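Long-range contacts in RNA-dependent RNA Polymerase (Bombyx mori cytoplasmic polyhedrosis virus, PDB 6TZ0), which synthesises RNA on RNA templates inside the viral core, carrying out both transcription of plus strands and replication of the double-stranded genome: residues Val451-Phe456 and Thr935-Leu940; Gly944-Ser949 and Ile967-Gly972. One frame throughout, in Å; residues are numbered along the deposited sequence.

Interaction 1. Residues Val451-Phe456 and Thr935-Leu940; sequences VMQAVF and TSLEQL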
loop_
_atom_site.group_PDB
_atom_site.type_symbol
_atom_site.label_atom_id
_atom_site.label_comp_id
_atom_site.label_asym_id
_atom_site.label_seq_id
_atom_site.Cartn_x
_atom_site.Cartn_y
_atom_site.Cartn_z
ATOM N N VAL A 451 -9.520 9.540 12.736
ATOM C CA VAL A 451 -9.725 10.822 13.405
ATOM C C VAL A 451 -9.973 11.921 12.381
ATOM O O VAL A 451 -10.809 12.806 12.591
ATOM C CB VAL A 451 -8.529 11.129 14.331
ATOM C CG1 VAL A 451 -8.591 12.533 14.893
ATOM C CG2 VAL A 451 -8.522 10.156 15.479
ATOM N N MET A 452 -9.289 11.841 11.239
ATOM C CA MET A 452 -9.552 12.734 10.112
ATOM C C MET A 452 -10.981 12.592 9.603
ATOM O O MET A 452 -11.617 13.583 9.232
ATOM C CB MET A 452 -8.538 12.435 9.009
ATOM C CG MET A 452 -8.707 13.135 7.673
ATOM S SD MET A 452 -8.458 14.903 7.547
ATOM C CE MET A 452 -9.219 15.212 5.957
ATOM N N GLN A 453 -11.513 11.373 9.605
ATOM C CA GLN A 453 -12.892 11.168 9.182
ATOM C C GLN A 453 -13.874 11.626 10.254
ATOM O O GLN A 453 -14.960 12.121 9.936
ATOM C CB GLN A 453 -13.101 9.696 8.822
ATOM C CG GLN A 453 -14.488 9.351 8.331
ATOM C CD GLN A 453 -14.846 10.054 7.049
ATOM O OE1 GLN A 453 -14.051 10.124 6.120
ATOM N NE2 GLN A 453 -16.048 10.598 6.998
ATOM N N ALA A 454 -13.507 11.484 11.529
ATOM C CA ALA A 454 -14.370 11.951 12.607
ATOM C C ALA A 454 -14.410 13.472 12.697
ATOM O O ALA A 454 -15.389 14.034 13.193
ATOM C CB ALA A 454 -13.909 11.358 13.934
ATOM N N VAL A 455 -13.371 14.152 12.223
ATOM C CA VAL A 455 -13.342 15.609 12.289
ATOM C C VAL A 455 -14.217 16.223 11.202
ATOM O O VAL A 455 -15.035 17.110 11.469
ATOM C CB VAL A 455 -11.884 16.105 12.223
ATOM C CG1 VAL A 455 -11.814 17.566 11.908
ATOM C CG2 VAL A 455 -11.215 15.886 13.562
ATOM N N PHE A 456 -14.090 15.743 9.965
ATOM C CA PHE A 456 -14.839 16.275 8.834
ATOM C C PHE A 456 -16.093 15.467 8.534
ATOM O O PHE A 456 -16.487 15.348 7.373
ATOM C CB PHE A 456 -13.952 16.337 7.597
ATOM C CG PHE A 456 -12.842 17.320 7.706
ATOM C CD1 PHE A 456 -13.061 18.661 7.463
ATOM C CD2 PHE A 456 -11.575 16.906 8.060
ATOM C CE1 PHE A 456 -12.031 19.566 7.562
ATOM C CE2 PHE A 456 -10.545 17.805 8.163
ATOM C CZ PHE A 456 -10.773 19.135 7.912
ATOM N N THR A 935 -19.175 10.360 18.600
ATOM C CA THR A 935 -20.615 10.433 18.390
ATOM C C THR A 935 -20.940 10.916 16.984
ATOM O O THR A 935 -21.873 10.412 16.347
ATOM C CB THR A 935 -21.231 11.363 19.437
ATOM O OG1 THR A 935 -20.882 10.902 20.745
ATOM C CG2 THR A 935 -22.740 11.396 19.328
ATOM N N SER A 936 -20.166 11.876 16.470
ATOM C CA SER A 936 -20.379 12.325 15.101
ATOM C C SER A 936 -19.938 11.279 14.089
ATOM O O SER A 936 -20.520 11.189 13.004
ATOM C CB SER A 936 -19.640 13.635 14.856
ATOM O OG SER A 936 -18.243 13.440 14.912
ATOM N N LEU A 937 -18.923 10.482 14.422
ATOM C CA LEU A 937 -18.464 9.449 13.500
ATOM C C LEU A 937 -19.449 8.291 13.408
ATOM O O LEU A 937 -19.579 7.678 12.345
ATOM C CB LEU A 937 -17.086 8.956 13.930
ATOM C CG LEU A 937 -16.401 7.869 13.113
ATOM C CD1 LEU A 937 -16.255 8.304 11.677
ATOM C CD2 LEU A 937 -15.053 7.587 13.713
ATOM N N GLU A 938 -20.169 7.998 14.493
ATOM C CA GLU A 938 -21.163 6.925 14.471
ATOM C C GLU A 938 -22.359 7.205 13.570
ATOM O O GLU A 938 -23.124 6.278 13.294
ATOM C CB GLU A 938 -21.697 6.653 15.872
ATOM C CG GLU A 938 -20.719 6.016 16.799
ATOM C CD GLU A 938 -21.315 5.760 18.160
ATOM O OE1 GLU A 938 -22.470 6.172 18.392
ATOM O OE2 GLU A 938 -20.627 5.151 19.006
ATOM N N GLN A 939 -22.551 8.440 13.118
ATOM C CA GLN A 939 -23.723 8.793 12.339
ATOM C C GLN A 939 -23.505 8.636 10.842
ATOM O O GLN A 939 -24.196 9.294 10.061
ATOM C CB GLN A 939 -24.143 10.229 12.646
ATOM C CG GLN A 939 -24.328 10.511 14.116
ATOM C CD GLN A 939 -25.163 9.468 14.800
ATOM O OE1 GLN A 939 -24.685 8.751 15.673
ATOM N NE2 GLN A 939 -26.414 9.350 14.387
ATOM N N LEU A 940 -22.562 7.795 10.421
ATOM C CA LEU A 940 -22.188 7.741 9.015
ATOM C C LEU A 940 -22.546 6.441 8.319
ATOM O O LEU A 940 -22.506 6.394 7.092
ATOM C CB LEU A 940 -20.686 7.990 8.844
ATOM C CG LEU A 940 -20.166 9.366 9.257
ATOM C CD1 LEU A 940 -18.691 9.467 8.943
ATOM C CD2 LEU A 940 -20.939 10.477 8.595
#
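Leu937 meets Gln453 and Ala454 where helix 449-455, in the central polymerase region of this reovirus-family RNA polymerase, packs against the C-terminal part of helix 927-937 and the residues that follow it, in the C-terminal region. The two segments come closest at Ala454 and Leu937, whose CA atoms are 4.9 Å apart. Leu937 divides its two methyls between neighbouring residues. CD2 rests on Ala454 CB at 3.9 Å, while CD1 reaches Gln453 CG, also at 3.9 Å, and the two longer side chains cross at about a right angle. In Gln453, CG is anti to the backbone N (chi1 -179°), which puts it beside Leu937, and a bend at the next bond (chi2 63°) turns CD off the line of the chain. At the amide end, NE2 of Gln453 lies 3.5 Å from Leu940 CD1, a van der Waals contact of an amide nitrogen with a methyl. Trp417 and Leu421 of helix 413-422 also pack on Gln453, and Leu418 of the same helix touches Leu940; Ile977 of helix 973-979 packs on both Ala454 and Leu937. All five touching residues are buried, and no hydrogen bond joins the two segments directly. The polar side of the contact belongs to Ser936, whose OG is hydrogen-bonded to Leu933 O within its own helix. Ser936 OG and Ala454 O, 3.4 Å apart, are not bonded to each other; Asn64 of the neighbouring Viral structural protein 4 chain bridges them, its ND2 hydrogen-bonded to Ser936 OG and weakly to Ala454 O.

Interaction 2. Residues Gly944-Ser949 and Ile967-Gly972; sequences GEREKS and IVYGYG
Arg946 lays its guanidinium on the ring of Tyr969 in an off-centre cation-pi stack, joining helix 945-958 to the loop that leads into helix 973-979. The planes are 16° apart, and CZ of Arg946 stands 4.2 Å from the centroid of the Tyr969 ring. The chain is extended from CG to NE, and CG itself touches the ring at CE2, so the arginine follows Tyr969 with its aliphatic part as well as its charged end. NH1 sits over the ring centre and also comes within 2.9 Å of the Tyr969 carbonyl O. Close as this packing is, it is on the more solvent-exposed side, both residues being partly exposed. The loose part is the exposed Glu945, which brings OE1 only to 4.1 Å from Tyr969 OH.

The buried side is at Ser949 and Gly970. OG of Ser949, anti to its backbone N (chi1 179°), accepts a weak hydrogen bond from Gly970 N at 3.2 Å and is also hydrogen-bonded to Ala1113 O. Gly970, with no side chain, brings its backbone against the helix, its CA making a CA-H...O contact with Arg946 O at 3.3 Å.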
loop_
_atom_site.group_PDB
_atom_site.type_symbol
_atom_site.label_atom_id
_atom_site.label_comp_id
_atom_site.label_asym_id
_atom_site.label_seq_id
_atom_site.Cartn_x
_atom_site.Cartn_y
_atom_site.Cartn_z
ATOM N N GLY A 944 -27.328 2.956 14.994
ATOM C CA GLY A 944 -27.974 2.345 16.135
ATOM C C GLY A 944 -27.300 1.130 16.731
ATOM O O GLY A 944 -27.816 0.587 17.713
ATOM N N GLU A 945 -26.176 0.677 16.180
ATOM C CA GLU A 945 -25.542 -0.515 16.729
ATOM C C GLU A 945 -24.752 -0.210 17.997
ATOM O O GLU A 945 -24.663 -1.056 18.895
ATOM C CB GLU A 945 -24.632 -1.161 15.686
ATOM C CG GLU A 945 -25.364 -1.755 14.501
ATOM C CD GLU A 945 -24.421 -2.404 13.508
ATOM O OE1 GLU A 945 -23.191 -2.287 13.689
ATOM O OE2 GLU A 945 -24.909 -3.033 12.547
ATOM N N ARG A 946 -24.179 0.984 18.096
ATOM C CA ARG A 946 -23.261 1.289 19.185
ATOM C C ARG A 946 -23.945 1.932 20.382
ATOM O O ARG A 946 -23.508 1.724 21.521
ATOM C CB ARG A 946 -22.137 2.188 18.669
ATOM C CG ARG A 946 -21.240 1.502 17.645
ATOM C CD ARG A 946 -20.165 2.433 17.133
ATOM N NE ARG A 946 -19.384 1.851 16.047
ATOM C CZ ARG A 946 -18.241 1.197 16.213
ATOM N NH1 ARG A 946 -17.728 1.048 17.427
ATOM N NH2 ARG A 946 -17.601 0.704 15.164
ATOM N N GLU A 947 -25.018 2.699 20.165
ATOM C CA GLU A 947 -25.723 3.282 21.300
ATOM C C GLU A 947 -26.509 2.226 22.070
ATOM O O GLU A 947 -26.674 2.350 23.289
ATOM C CB GLU A 947 -26.636 4.424 20.845
ATOM C CG GLU A 947 -27.787 4.026 19.940
ATOM C CD GLU A 947 -28.669 5.203 19.569
ATOM O OE1 GLU A 947 -28.353 6.335 19.990
ATOM O OE2 GLU A 947 -29.682 4.995 18.866
ATOM N N LYS A 948 -26.951 1.161 21.393
ATOM C CA LYS A 948 -27.557 0.036 22.099
ATOM C C LYS A 948 -26.526 -0.708 22.932
ATOM O O LYS A 948 -26.833 -1.176 24.035
ATOM C CB LYS A 948 -28.215 -0.921 21.108
ATOM C CG LYS A 948 -29.464 -0.394 20.446
ATOM C CD LYS A 948 -30.044 -1.446 19.523
ATOM C CE LYS A 948 -31.293 -0.951 18.814
ATOM N NZ LYS A 948 -31.833 -1.993 17.902
ATOM N N SER A 949 -25.296 -0.819 22.421
ATOM C CA SER A 949 -24.227 -1.454 23.181
ATOM C C SER A 949 -23.854 -0.626 24.403
ATOM O O SER A 949 -23.615 -1.179 25.482
ATOM C CB SER A 949 -23.012 -1.675 22.283
ATOM O OG SER A 949 -21.949 -2.274 22.997
ATOM N N ILE A 967 -13.858 -3.567 25.664
ATOM C CA ILE A 967 -14.590 -4.782 25.342
ATOM C C ILE A 967 -15.987 -4.369 24.888
ATOM O O ILE A 967 -16.617 -5.044 24.066
ATOM C CB ILE A 967 -14.604 -5.723 26.563
ATOM C CG1 ILE A 967 -13.174 -6.057 26.977
ATOM C CG2 ILE A 967 -15.284 -7.014 26.280
ATOM C CD1 ILE A 967 -12.354 -6.704 25.879
ATOM N N VAL A 968 -16.458 -3.230 25.396
ATOM C CA VAL A 968 -17.747 -2.684 24.990
ATOM C C VAL A 968 -17.628 -2.103 23.589
ATOM O O VAL A 968 -16.689 -1.355 23.289
ATOM C CB VAL A 968 -18.220 -1.631 26.003
ATOM C CG1 VAL A 968 -19.539 -1.005 25.579
ATOM C CG2 VAL A 968 -18.347 -2.249 27.377
ATOM N N TYR A 969 -18.587 -2.445 22.721
ATOM C CA TYR A 969 -18.504 -2.095 21.308
ATOM C C TYR A 969 -18.935 -0.664 21.028
ATOM O O TYR A 969 -18.457 -0.063 20.060
ATOM C CB TYR A 969 -19.351 -3.062 20.481
ATOM C CG TYR A 969 -19.313 -2.813 18.989
ATOM C CD1 TYR A 969 -18.200 -3.165 18.233
ATOM C CD2 TYR A 969 -20.391 -2.224 18.337
ATOM C CE1 TYR A 969 -18.165 -2.942 16.872
ATOM C CE2 TYR A 969 -20.364 -1.997 16.978
ATOM C CZ TYR A 969 -19.251 -2.358 16.251
ATOM O OH TYR A 969 -19.228 -2.130 14.894
ATOM N N GLY A 970 -19.843 -0.109 21.836
ATOM C CA GLY A 970 -20.192 1.295 21.689
ATOM C C GLY A 970 -19.039 2.220 22.015
ATOM O O GLY A 970 -18.957 3.330 21.484
ATOM N N TYR A 971 -18.139 1.775 22.878
ATOM C CA TYR A 971 -16.873 2.435 23.149
ATOM C C TYR A 971 -15.835 1.893 22.165
ATOM O O TYR A 971 -16.182 1.267 21.161
ATOM C CB TYR A 971 -16.501 2.210 24.614
ATOM C CG TYR A 971 -17.436 2.891 25.580
ATOM C CD1 TYR A 971 -18.125 4.041 25.223
ATOM C CD2 TYR A 971 -17.684 2.342 26.825
ATOM C CE1 TYR A 971 -18.986 4.654 26.103
ATOM C CE2 TYR A 971 -18.550 2.947 27.713
ATOM C CZ TYR A 971 -19.202 4.099 27.343
ATOM O OH TYR A 971 -20.072 4.708 28.217
ATOM N N GLY A 972 -14.558 2.136 22.414
ATOM C CA GLY A 972 -13.506 1.587 21.574
ATOM C C GLY A 972 -13.171 2.439 20.379
ATOM O O GLY A 972 -11.998 2.715 20.115
#

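Interactions 1 and 2 follow one another along the chain, on consecutive helices 927-937 and 945-958, with centres about 15 Å apart. Interaction 1 is buried and mostly apolar, and it ties the C-terminal region to the central polymerase region. Interaction 2 is local to the C-terminal region and partly open; there a flat cation on an aromatic ring and a weak serine-to-backbone hydrogen bond replace the methyl packing. Helix 973-979, which packs on interaction 1, starts directly after the loop of interaction 2. The contacts also touch: Glu938 OE2 lies 3.3 Å from Arg946 CD. Arg950 links them further, forming a salt bridge with Glu938 and a hydrogen bond to Gly970 O.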